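Local coordinates for glyoxalase family protein, putative (Bacillus anthracis, PDB 2QQZ) that is of unknown function but belongs to the glyoxalase, bleomycin resistance protein and dioxygenase superfamily, whose members typically build their active sites from paired beta-alpha-beta-beta-beta modules, at residues Arg73-Phe78 against Arg118-Glu123; Glu96-His101 against Arg108-Asp113; Ile11-Val16 against Glu59-Val64; Glu24-Phe29 against Asp113-Arg118. All coordinates share one frame; numbering follows the deposited sequence. Where two conformers were deposited one is given.

Contact 1 (Arg73-Phe78 against Arg118-Glu123); sequences RAHPAF and RIEFME. With SO4 (sulfate ion), chain D.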
# COMPACT_ATOMS: atom_id res chain seq x y z
N ARG A 73 5.58 -7.93 -7.36
CA ARG A 73 4.71 -8.94 -6.77
C ARG A 73 3.78 -8.36 -5.69
O ARG A 73 2.59 -8.19 -5.93
CB ARG A 73 5.55 -10.13 -6.29
CG ARG A 73 6.53 -10.58 -7.35
CD ARG A 73 6.94 -12.03 -7.26
NE ARG A 73 7.77 -12.38 -6.09
CZ ARG A 73 9.01 -11.94 -5.83
NH1 ARG A 73 9.64 -12.39 -4.74
NH2 ARG A 73 9.62 -11.08 -6.64
N ALA A 74 4.31 -8.04 -4.51
CA ALA A 74 3.60 -7.23 -3.50
C ALA A 74 3.28 -5.83 -4.03
O ALA A 74 4.09 -5.19 -4.69
CB ALA A 74 4.44 -7.11 -2.28
N HIS A 75 2.07 -5.34 -3.79
CA HIS A 75 1.60 -4.13 -4.41
C HIS A 75 0.38 -3.53 -3.66
O HIS A 75 -0.24 -4.23 -2.84
CB HIS A 75 1.19 -4.48 -5.85
CG HIS A 75 0.05 -5.45 -5.92
ND1 HIS A 75 0.22 -6.81 -5.77
CD2 HIS A 75 -1.27 -5.25 -6.08
CE1 HIS A 75 -0.95 -7.41 -5.86
NE2 HIS A 75 -1.87 -6.48 -6.03
N PRO A 76 0.06 -2.25 -3.91
CA PRO A 76 -1.20 -1.63 -3.53
C PRO A 76 -2.33 -1.97 -4.53
O PRO A 76 -2.09 -2.12 -5.77
CB PRO A 76 -0.86 -0.12 -3.61
CG PRO A 76 0.20 -0.10 -4.72
CD PRO A 76 0.98 -1.30 -4.56
N ALA A 77 -3.56 -2.04 -3.99
CA ALA A 77 -4.77 -2.34 -4.77
C ALA A 77 -5.79 -1.20 -4.58
O ALA A 77 -6.15 -0.84 -3.46
CB ALA A 77 -5.36 -3.71 -4.42
N PHE A 78 -6.16 -0.62 -5.72
CA PHE A 78 -7.06 0.54 -5.80
C PHE A 78 -8.45 0.11 -6.18
O PHE A 78 -8.62 -0.71 -7.07
CB PHE A 78 -6.54 1.54 -6.82
CG PHE A 78 -5.21 2.06 -6.46
CD1 PHE A 78 -5.08 3.10 -5.55
CD2 PHE A 78 -4.07 1.50 -7.00
CE1 PHE A 78 -3.82 3.59 -5.21
CE2 PHE A 78 -2.81 1.98 -6.64
CZ PHE A 78 -2.69 3.02 -5.75
N ARG A 118 4.12 -3.31 -9.94
CA ARG A 118 2.74 -3.82 -10.07
C ARG A 118 1.74 -2.96 -9.28
O ARG A 118 1.98 -2.60 -8.11
CB ARG A 118 2.66 -5.23 -9.57
CG ARG A 118 1.24 -5.84 -9.55
CD ARG A 118 1.37 -7.40 -9.60
NE ARG A 118 1.61 -7.83 -11.00
CZ ARG A 118 1.49 -9.08 -11.44
NH1 ARG A 118 1.16 -10.07 -10.61
NH2 ARG A 118 1.75 -9.36 -12.71
N ILE A 119 0.62 -2.67 -9.92
CA ILE A 119 -0.52 -1.94 -9.32
C ILE A 119 -1.73 -2.81 -9.68
O ILE A 119 -1.80 -3.30 -10.83
CB ILE A 119 -0.75 -0.58 -10.04
CG1 ILE A 119 0.49 0.30 -9.90
CG2 ILE A 119 -2.03 0.12 -9.51
CD1 ILE A 119 0.87 0.61 -8.44
N GLU A 120 -2.65 -2.98 -8.74
CA GLU A 120 -3.89 -3.71 -8.97
C GLU A 120 -5.08 -2.77 -8.90
O GLU A 120 -5.11 -1.81 -8.09
CB GLU A 120 -4.02 -4.76 -7.90
CG GLU A 120 -5.43 -5.50 -7.93
CD GLU A 120 -5.56 -6.44 -6.78
OE1 GLU A 120 -4.49 -6.81 -6.19
OE2 GLU A 120 -6.73 -6.80 -6.43
N PHE A 121 -6.03 -2.98 -9.81
CA PHE A 121 -7.33 -2.32 -9.82
C PHE A 121 -8.42 -3.36 -9.62
O PHE A 121 -8.38 -4.46 -10.24
CB PHE A 121 -7.47 -1.55 -11.11
CG PHE A 121 -6.41 -0.49 -11.29
CD1 PHE A 121 -6.42 0.67 -10.51
CD2 PHE A 121 -5.39 -0.67 -12.20
CE1 PHE A 121 -5.46 1.65 -10.68
CE2 PHE A 121 -4.42 0.30 -12.34
CZ PHE A 121 -4.46 1.45 -11.58
N MSE A 122 -9.38 -3.06 -8.73
CA MSE A 122 -10.47 -3.99 -8.45
C MSE A 122 -11.83 -3.30 -8.21
O MSE A 122 -11.85 -2.17 -7.80
CB MSE A 122 -10.17 -4.76 -7.18
CG MSE A 122 -9.90 -3.85 -5.99
SE MSE A 122 -9.89 -5.06 -4.44
CE MSE A 122 -11.85 -5.08 -4.08
N GLU A 123 -12.92 -4.04 -8.45
CA GLU A 123 -14.25 -3.60 -8.05
C GLU A 123 -15.06 -4.81 -7.65
O GLU A 123 -14.93 -5.88 -8.26
CB GLU A 123 -14.90 -2.84 -9.22
CG GLU A 123 -16.21 -2.15 -8.85
CD GLU A 123 -16.86 -1.46 -10.02
OE1 GLU A 123 -16.59 -1.83 -11.19
OE2 GLU A 123 -17.67 -0.54 -9.79
S SO4 D . 2.31 -13.33 -12.21
O1 SO4 D . 1.18 -12.48 -12.52
O2 SO4 D . 2.18 -13.96 -10.92
O3 SO4 D . 2.33 -14.32 -13.29
O4 SO4 D . 3.56 -12.61 -12.26
O HOH W 1 1.24 -10.39 -7.73

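Contact 2 (Glu96-His101 against Arg108-Asp113); sequences EVIDDH and RFYVSD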
# COMPACT_ATOMS: atom_id res chain seq x y z
N GLU A 96 -0.71 -2.29 -21.09
CA GLU A 96 -0.92 -3.73 -21.00
C GLU A 96 -1.61 -4.11 -19.68
O GLU A 96 -1.15 -3.73 -18.59
CB GLU A 96 0.41 -4.48 -21.16
CG GLU A 96 1.08 -4.34 -22.53
CD GLU A 96 0.56 -5.32 -23.61
OE1 GLU A 96 -0.33 -6.17 -23.33
OE2 GLU A 96 1.04 -5.23 -24.76
N VAL A 97 -2.71 -4.86 -19.77
CA VAL A 97 -3.43 -5.31 -18.56
C VAL A 97 -3.40 -6.83 -18.38
O VAL A 97 -3.45 -7.60 -19.36
CB VAL A 97 -4.88 -4.76 -18.43
CG1 VAL A 97 -4.96 -3.31 -18.87
CG2 VAL A 97 -5.86 -5.63 -19.19
N ILE A 98 -3.27 -7.25 -17.14
CA ILE A 98 -3.23 -8.66 -16.83
C ILE A 98 -4.40 -8.96 -15.91
O ILE A 98 -4.39 -8.60 -14.74
CB ILE A 98 -1.90 -9.09 -16.14
CG1 ILE A 98 -0.71 -8.80 -17.06
CG2 ILE A 98 -1.96 -10.60 -15.73
CD1 ILE A 98 0.60 -9.06 -16.42
N ASP A 99 -5.41 -9.62 -16.47
CA ASP A 99 -6.66 -9.93 -15.75
C ASP A 99 -6.36 -10.97 -14.67
O ASP A 99 -5.38 -11.71 -14.76
CB ASP A 99 -7.73 -10.43 -16.72
CG ASP A 99 -8.28 -9.32 -17.60
OD1 ASP A 99 -8.68 -8.24 -17.11
OD2 ASP A 99 -8.32 -9.54 -18.83
N ASP A 100 -7.20 -11.01 -13.63
CA ASP A 100 -7.10 -12.05 -12.63
C ASP A 100 -8.49 -12.54 -12.21
O ASP A 100 -9.35 -11.74 -11.81
CB ASP A 100 -6.37 -11.53 -11.40
CG ASP A 100 -6.08 -12.63 -10.42
OD1 ASP A 100 -7.04 -13.17 -9.80
OD2 ASP A 100 -4.90 -12.96 -10.31
N HIS A 101 -8.72 -13.85 -12.33
CA HIS A 101 -10.04 -14.39 -12.11
C HIS A 101 -10.14 -15.25 -10.88
O HIS A 101 -11.12 -15.95 -10.74
CB HIS A 101 -10.48 -15.20 -13.36
CG HIS A 101 -10.43 -14.39 -14.62
ND1 HIS A 101 -11.42 -13.50 -14.96
CD2 HIS A 101 -9.48 -14.28 -15.57
CE1 HIS A 101 -11.09 -12.88 -16.08
NE2 HIS A 101 -9.92 -13.34 -16.47
N ARG A 108 -10.89 -7.79 -11.29
CA ARG A 108 -9.63 -7.10 -11.02
C ARG A 108 -8.58 -7.41 -12.04
O ARG A 108 -8.64 -8.42 -12.76
CB ARG A 108 -9.15 -7.47 -9.63
CG ARG A 108 -8.68 -8.89 -9.52
CD ARG A 108 -8.27 -9.14 -8.12
NE ARG A 108 -7.95 -10.58 -8.02
CZ ARG A 108 -7.31 -11.16 -7.00
NH1 ARG A 108 -6.91 -10.44 -5.95
NH2 ARG A 108 -7.10 -12.46 -7.05
N PHE A 109 -7.57 -6.56 -12.10
CA PHE A 109 -6.49 -6.75 -13.06
C PHE A 109 -5.26 -5.97 -12.60
O PHE A 109 -5.38 -5.02 -11.76
CB PHE A 109 -6.92 -6.32 -14.47
CG PHE A 109 -7.19 -4.84 -14.64
CD1 PHE A 109 -6.17 -3.96 -14.97
CD2 PHE A 109 -8.48 -4.33 -14.48
CE1 PHE A 109 -6.41 -2.62 -15.16
CE2 PHE A 109 -8.75 -2.96 -14.64
CZ PHE A 109 -7.73 -2.10 -14.96
N TYR A 110 -4.10 -6.33 -13.15
CA TYR A 110 -2.84 -5.69 -12.78
C TYR A 110 -2.32 -4.95 -13.98
O TYR A 110 -2.55 -5.34 -15.12
CB TYR A 110 -1.80 -6.72 -12.38
CG TYR A 110 -2.27 -7.73 -11.40
CD1 TYR A 110 -2.66 -7.34 -10.11
CD2 TYR A 110 -2.28 -9.09 -11.71
CE1 TYR A 110 -3.09 -8.27 -9.18
CE2 TYR A 110 -2.70 -10.04 -10.75
CZ TYR A 110 -3.12 -9.61 -9.51
OH TYR A 110 -3.54 -10.50 -8.52
N VAL A 111 -1.59 -3.89 -13.71
CA VAL A 111 -0.76 -3.23 -14.70
C VAL A 111 0.61 -3.01 -14.04
O VAL A 111 0.74 -3.11 -12.81
CB VAL A 111 -1.38 -1.89 -15.16
CG1 VAL A 111 -2.81 -2.07 -15.56
CG2 VAL A 111 -1.31 -0.85 -14.05
N SER A 112 1.61 -2.71 -14.84
CA SER A 112 2.90 -2.23 -14.35
C SER A 112 2.99 -0.73 -14.62
O SER A 112 2.63 -0.24 -15.69
CB SER A 112 4.05 -2.94 -15.08
OG SER A 112 4.05 -4.34 -14.76
N ASP A 113 3.50 0.03 -13.66
CA ASP A 113 3.76 1.46 -13.96
C ASP A 113 5.03 1.54 -14.84
O ASP A 113 5.61 0.49 -15.19
CB ASP A 113 3.86 2.34 -12.68
CG ASP A 113 5.13 2.06 -11.84
OD1 ASP A 113 6.07 1.39 -12.35
OD2 ASP A 113 5.20 2.57 -10.69
O HOH W 2 1.16 -3.08 -17.56
O HOH W 3 -10.57 -12.11 -9.30
O HOH W 4 -11.33 -10.14 -13.09

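Contact 3 (Ile11-Val16 against Glu59-Val64); sequences IDHVQV and EIHIGV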
# COMPACT_ATOMS: atom_id res chain seq x y z
N ILE A 11 -5.36 3.05 6.06
CA ILE A 11 -4.14 3.36 5.29
C ILE A 11 -4.22 4.84 4.92
O ILE A 11 -5.17 5.28 4.30
CB ILE A 11 -4.07 2.46 4.00
CG1 ILE A 11 -3.94 1.01 4.44
CG2 ILE A 11 -2.89 2.86 3.06
CD1 ILE A 11 -4.19 -0.01 3.29
N ASP A 12 -3.23 5.61 5.35
CA ASP A 12 -3.14 6.98 4.92
C ASP A 12 -2.61 7.07 3.48
O ASP A 12 -3.14 7.81 2.65
CB ASP A 12 -2.23 7.75 5.87
CG ASP A 12 -2.07 9.19 5.45
OD1 ASP A 12 -2.88 10.01 5.86
OD2 ASP A 12 -1.16 9.49 4.66
N HIS A 13 -1.57 6.32 3.19
CA HIS A 13 -0.99 6.35 1.86
C HIS A 13 -0.11 5.13 1.68
O HIS A 13 0.18 4.44 2.63
CB HIS A 13 -0.17 7.67 1.58
CG HIS A 13 1.08 7.81 2.39
ND1 HIS A 13 1.10 8.44 3.62
CD2 HIS A 13 2.35 7.43 2.15
CE1 HIS A 13 2.32 8.42 4.11
NE2 HIS A 13 3.11 7.81 3.23
N VAL A 14 0.26 4.88 0.43
CA VAL A 14 1.30 3.91 0.09
C VAL A 14 2.45 4.63 -0.59
O VAL A 14 2.26 5.56 -1.41
CB VAL A 14 0.76 2.75 -0.82
CG1 VAL A 14 -0.21 1.91 -0.04
CG2 VAL A 14 0.09 3.29 -2.14
N GLN A 15 3.66 4.24 -0.22
CA GLN A 15 4.83 4.77 -0.84
C GLN A 15 5.32 3.76 -1.87
O GLN A 15 5.62 2.63 -1.53
CB GLN A 15 5.90 5.08 0.22
CG GLN A 15 7.21 5.40 -0.52
CD GLN A 15 7.91 6.59 0.00
OE1 GLN A 15 7.35 7.68 0.06
NE2 GLN A 15 9.14 6.40 0.40
N VAL A 16 5.37 4.17 -3.15
CA VAL A 16 5.84 3.34 -4.29
C VAL A 16 7.21 3.89 -4.72
O VAL A 16 7.38 5.10 -4.82
CB VAL A 16 4.83 3.48 -5.45
CG1 VAL A 16 5.31 2.83 -6.76
CG2 VAL A 16 3.46 2.90 -5.01
N GLU A 59 -3.68 8.66 -0.58
CA GLU A 59 -2.66 9.19 -1.50
C GLU A 59 -1.71 8.08 -1.93
O GLU A 59 -1.58 7.08 -1.27
CB GLU A 59 -1.81 10.29 -0.83
CG GLU A 59 -2.70 11.34 -0.21
CD GLU A 59 -1.98 12.37 0.66
OE1 GLU A 59 -0.82 12.20 1.13
OE2 GLU A 59 -2.65 13.41 0.89
N ILE A 60 -1.05 8.29 -3.06
CA ILE A 60 0.06 7.43 -3.44
C ILE A 60 1.27 8.36 -3.52
O ILE A 60 1.16 9.41 -4.12
CB ILE A 60 -0.21 6.62 -4.77
CG1 ILE A 60 0.95 5.64 -5.05
CG2 ILE A 60 -0.42 7.54 -5.98
CD1 ILE A 60 0.75 4.80 -6.28
N HIS A 61 2.38 8.01 -2.87
CA HIS A 61 3.54 8.84 -2.86
C HIS A 61 4.59 8.09 -3.69
O HIS A 61 5.00 6.97 -3.35
CB HIS A 61 4.10 9.11 -1.44
CG HIS A 61 3.17 9.84 -0.54
ND1 HIS A 61 3.56 10.28 0.71
CD2 HIS A 61 1.93 10.36 -0.75
CE1 HIS A 61 2.55 10.92 1.27
NE2 HIS A 61 1.56 11.00 0.40
N ILE A 62 5.03 8.70 -4.78
CA ILE A 62 6.12 8.12 -5.59
C ILE A 62 7.40 8.70 -5.03
O ILE A 62 7.66 9.92 -5.15
CB ILE A 62 5.96 8.44 -7.10
CG1 ILE A 62 4.54 8.08 -7.62
CG2 ILE A 62 7.09 7.76 -7.86
CD1 ILE A 62 4.19 6.58 -7.30
N GLY A 63 8.21 7.84 -4.39
CA GLY A 63 9.44 8.24 -3.74
C GLY A 63 10.65 7.73 -4.51
O GLY A 63 10.71 6.55 -4.94
N VAL A 64 11.61 8.63 -4.66
CA VAL A 64 12.82 8.42 -5.45
C VAL A 64 13.75 7.51 -4.66
O VAL A 64 13.95 7.71 -3.44
CB VAL A 64 13.50 9.78 -5.77
CG1 VAL A 64 14.95 9.59 -5.99
CG2 VAL A 64 12.93 10.36 -7.02
O HOH W 5 0.08 11.98 3.56
O HOH W 6 5.90 9.83 1.90

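Contact 4 (Glu24-Phe29 against Asp113-Arg118); sequences EEARAF and DPFGNR. With SO4 (sulfate ion), chain D.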
# COMPACT_ATOMS: atom_id res chain seq x y z
N GLU A 24 8.68 13.01 -14.46
CA GLU A 24 7.95 13.20 -15.72
C GLU A 24 7.11 11.95 -16.06
O GLU A 24 5.88 12.03 -16.28
CB GLU A 24 8.92 13.47 -16.85
CG GLU A 24 8.65 14.69 -17.67
CD GLU A 24 9.73 14.88 -18.73
OE1 GLU A 24 10.29 13.83 -19.18
OE2 GLU A 24 10.06 16.05 -19.10
N GLU A 25 7.80 10.81 -16.06
CA GLU A 25 7.16 9.50 -16.33
C GLU A 25 6.08 9.14 -15.30
O GLU A 25 5.05 8.57 -15.65
CB GLU A 25 8.20 8.39 -16.39
CG GLU A 25 8.80 8.25 -17.73
CD GLU A 25 9.56 6.94 -17.87
OE1 GLU A 25 9.17 6.11 -18.72
OE2 GLU A 25 10.54 6.75 -17.09
N ALA A 26 6.30 9.47 -14.04
CA ALA A 26 5.32 9.20 -13.00
C ALA A 26 4.03 10.03 -13.23
O ALA A 26 2.90 9.50 -13.13
CB ALA A 26 5.92 9.51 -11.62
N ARG A 27 4.20 11.33 -13.55
CA ARG A 27 3.07 12.20 -13.84
C ARG A 27 2.36 11.72 -15.10
O ARG A 27 1.13 11.69 -15.13
CB ARG A 27 3.48 13.69 -13.94
CG ARG A 27 4.12 14.16 -12.65
CD ARG A 27 4.27 15.64 -12.45
NE ARG A 27 5.62 16.11 -12.66
CZ ARG A 27 6.41 16.67 -11.74
NH1 ARG A 27 7.61 17.07 -12.14
NH2 ARG A 27 6.04 16.83 -10.47
N ALA A 28 3.12 11.32 -16.13
CA ALA A 28 2.49 10.81 -17.33
C ALA A 28 1.59 9.58 -17.04
O ALA A 28 0.49 9.44 -17.61
CB ALA A 28 3.54 10.52 -18.44
N PHE A 29 2.02 8.70 -16.13
CA PHE A 29 1.28 7.49 -15.89
C PHE A 29 0.22 7.65 -14.79
O PHE A 29 -0.99 7.48 -15.06
CB PHE A 29 2.21 6.32 -15.58
CG PHE A 29 1.48 5.03 -15.28
CD1 PHE A 29 1.09 4.17 -16.33
CD2 PHE A 29 1.20 4.69 -13.96
CE1 PHE A 29 0.45 2.97 -16.03
CE2 PHE A 29 0.56 3.49 -13.67
CZ PHE A 29 0.18 2.64 -14.72
N ASP A 113 3.50 0.03 -13.66
CA ASP A 113 3.76 1.46 -13.96
C ASP A 113 5.03 1.54 -14.84
O ASP A 113 5.61 0.49 -15.19
CB ASP A 113 3.86 2.34 -12.68
CG ASP A 113 5.13 2.06 -11.84
OD1 ASP A 113 6.07 1.39 -12.35
OD2 ASP A 113 5.20 2.57 -10.69
N PRO A 114 5.46 2.76 -15.24
CA PRO A 114 6.61 2.88 -16.11
C PRO A 114 7.91 2.31 -15.48
O PRO A 114 8.86 2.06 -16.24
CB PRO A 114 6.73 4.40 -16.29
CG PRO A 114 5.40 4.85 -16.07
CD PRO A 114 4.91 4.09 -14.95
N PHE A 115 7.94 2.02 -14.17
CA PHE A 115 9.22 1.63 -13.52
C PHE A 115 9.19 0.15 -13.19
O PHE A 115 10.16 -0.39 -12.65
CB PHE A 115 9.45 2.45 -12.24
CG PHE A 115 9.06 3.89 -12.41
CD1 PHE A 115 9.79 4.72 -13.30
CD2 PHE A 115 7.93 4.39 -11.78
CE1 PHE A 115 9.39 6.04 -13.53
CE2 PHE A 115 7.51 5.77 -12.00
CZ PHE A 115 8.23 6.56 -12.87
N GLY A 116 8.09 -0.51 -13.57
CA GLY A 116 7.96 -1.92 -13.40
C GLY A 116 7.26 -2.32 -12.10
O GLY A 116 7.22 -3.52 -11.81
N ASN A 117 6.76 -1.37 -11.31
CA ASN A 117 5.94 -1.71 -10.10
C ASN A 117 4.54 -2.20 -10.52
O ASN A 117 3.90 -1.59 -11.41
CB ASN A 117 5.73 -0.49 -9.18
CG ASN A 117 7.02 0.09 -8.68
OD1 ASN A 117 7.80 -0.59 -8.00
ND2 ASN A 117 7.25 1.36 -9.00
N ARG A 118 4.12 -3.31 -9.94
CA ARG A 118 2.74 -3.82 -10.07
C ARG A 118 1.74 -2.96 -9.28
O ARG A 118 1.98 -2.60 -8.11
CB ARG A 118 2.66 -5.23 -9.57
CG ARG A 118 1.24 -5.84 -9.55
CD ARG A 118 1.37 -7.40 -9.60
NE ARG A 118 1.61 -7.83 -11.00
CZ ARG A 118 1.49 -9.08 -11.44
NH1 ARG A 118 1.16 -10.07 -10.61
NH2 ARG A 118 1.75 -9.36 -12.71
S SO4 D . 2.31 -13.33 -12.21
O1 SO4 D . 1.18 -12.48 -12.52
O2 SO4 D . 2.18 -13.96 -10.92
O3 SO4 D . 2.33 -14.32 -13.29
O4 SO4 D . 3.56 -12.61 -12.26

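Contact 1 (Arg73-Phe78 against Arg118-Glu123)
The imidazole of His-75 has CG of Arg-118 over one face, displaced toward the rim, and the carboxylate of Glu-120 at its edge. CG of Arg-118 lies 4.2 Å from the centroid of the His-75 ring, a CH-pi contact. At the edge, NE2 of His-75 donates to the anti lone pair of Glu-120 OE1 over 2.6 Å, almost straight at 175° and in the ring plane. On the same ring ND1 donates to the carbonyl O of Arg-73 at 2.7 Å, and two bonds therefore fix its rotation. The Phe-78 ring meets CG2 of Ile-119 at its edge (3.5 Å from CE2), while CB of Phe-78 packs against CD1 of Phe-121; these two rings lie oblique to each other. The guanidinium of Arg-118 holds O1 of a sulfate at its edge through NH1 and NH2.

The backbones of strands 76-80 and 118-124 run parallel as neighbours in one four-stranded mixed sheet of a beta-alpha-beta-beta-beta module, the repeating unit of the glyoxalase fold. Glu-120 N donates to Pro-76 O, Phe-78 N to Glu-120 O (2.9 Å) and Met-122 N to Phe-78 O. Ala-77 and Glu-120 share one face, where CB of Ala-77 touches CD of Glu-120; Phe-78 and Phe-121 share the other, where Phe-86 meets Phe-121 edge-to-face. Residues Pro-76 to Phe-78 also pair antiparallel with a strand of the second subunit, which continues the sheet across the interface.

Contact 2 (Glu96-His101 against Arg108-Asp113)
Asp-100 and Arg-108 form the salt bridge of this contact, their side chains side by side and pointing the same way. NH2 of Arg-108 reaches OD1 of Asp-100 at 2.8 Å from above the carboxylate plane, the two flat groups being 83° apart; NE adds a weak bond to the same oxygen. OD1 also accepts from the backbone N of Ala-102. The hydroxyl of Tyr-110 lies over the centre of the Arg-108 guanidinium.

Backbone bonds join Ile-98 and Tyr-110 reciprocally: Ile-98 N to Tyr-110 O is 2.9 Å and Tyr-110 N to Ile-98 O 2.8 Å. Asp-100 N also donates to Arg-108 O, where the pairing is looser, and a water there links Asp-100 O to Arg-108 N; at the other end a water bridges Glu-96 O to Ser-112 N.

Apolar contacts gather on the side of the sheet that carries Phe-109, whose CD1 lies 3.8 Å from CB of Val-97. Ile-83 and Phe-86 of helix 83-92 also pack on Phe-109, whose CG stands between its backbone N and carbonyl carbon (chi1 66°). Asp-99, opposite Phe-109 in the non-hydrogen-bonded pair, forms a salt bridge with Lys-87 of that helix. The whole is an antiparallel beta hairpin, with strand 98-100 at one edge of the chain's second four-stranded sheet.

Contact 3 (Ile11-Val16 against Glu59-Val64)
His-13 and His-61 stack as an offset pair, planes 12° apart and centroids 3.9 Å from each other. CE1 of His-61 lies over the centre of the His-13 ring, while CD2 of His-13 sits over the other ring nearer its rim, 3.4 Å from ND1 of His-61. CB of His-13 adds a CH-pi contact to the same face of His-61. The rings project from parallel strands 8-18 and 58-64, neighbours in the first four-stranded sheet of a glyoxalase-type beta-alpha-beta-beta-beta module.

On the other side of the sheet, CD1 of Ile-62 packs 3.7 Å from CB of Val-16; CG1 of Ile-62 stands anti to its carbonyl carbon (chi1 -51°). In the conformer given, CD1 of Ile-60 lies near CG2 of Val-16. Tyr-30 of helix 23-33 touches all three residues. The strands are tied by bonds from His-61 N to Val-14 O, from Val-16 N to His-61 O (2.8 Å) and from Gly-63 N to Val-16 O; toward Glu-59 the pairing weakens.

A second shell orients the stack. Each histidine donates in its ring plane to a carboxylate of its own strand: His-13 ND1 to the anti lone pair of Asp-12 OD2 at 2.7 Å, and His-61 NE2 to Glu-59 OE1 at 2.8 Å. Trp-52 also stacks with His-61. Farther out, strand 8-18 pairs antiparallel with a strand of the second subunit, and His-13 packs on Ala-77 of that subunit. The like-charged Asp-12 and Glu-59 are joined by one water, which donates to OD2 of the former and, at 2.6 Å, to OE1 of the latter.

Contact 4 (Glu24-Phe29 against Asp113-Arg118)
Phe-29 meets the turn at Asp-113 and Pro-114 with nearly its whole side chain. Its CB rests 3.5 Å from CG of Pro-114. CG of Phe-29 stands anti to the backbone N (chi1 178°), against CD of the same proline; farther out, CD2 and CE2 lie beside CB of Asp-113, the latter at 3.6 Å, and CZ at the tip meets CA of Asp-113. That CA lies over one ring face, 3.9 Å from the centroid of the Phe-29 ring, in a CH-pi contact.

One helical turn earlier, Glu-25 slides past Pro-114 and Phe-115 in the reverse direction, OE1 beside CB of Pro-114 and OE2 beside CE1 of Phe-115. The edge of the Phe-115 ring faces Ala-26, whose CB is 3.9 Å from CZ of Phe-115.

The turn is held from within by Asp-113. Its OD1 accepts from Phe-115 N at 2.7 Å and from Asn-117 N at 3.0 Å, which arrive from opposite faces of the carboxylate plane, while OD2 takes ND2 of Asn-117 in a straight bond and is also hydrogen-bonded to OH of Tyr-30 from the helix. Asn-117 ND2 has a further partner in Ala-17 O. Phe-115 N to Asp-113 OD1 makes an Asx turn, superposed on a type I beta turn from Asp-113 to Gly-116; here this turn joins the last two strands of the second sheet and packs against helix 23-33 of the first module.

Contacts 1 and 3 are the buried pairings: each joins the first and last strands of its own four-stranded sheet in parallel, and each continues into the second subunit. Both bring histidine-carboxylate bonds to one face and apolar side chains to the other, and in the conformers given Pro-76 and Phe-78 of contact 1 pack on Val-14 and Ile-60 of contact 3. Contact 2, partly buried, is antiparallel, nested within the loop closed by contact 1 and attached to the same sheet through Phe-109 and Val-111; its side-chain chemistry turns to a salt bridge. Contact 4, also partly buried, relies on side-chain packing across its segments and places the turn between contacts 1 and 2 against the first module's helix.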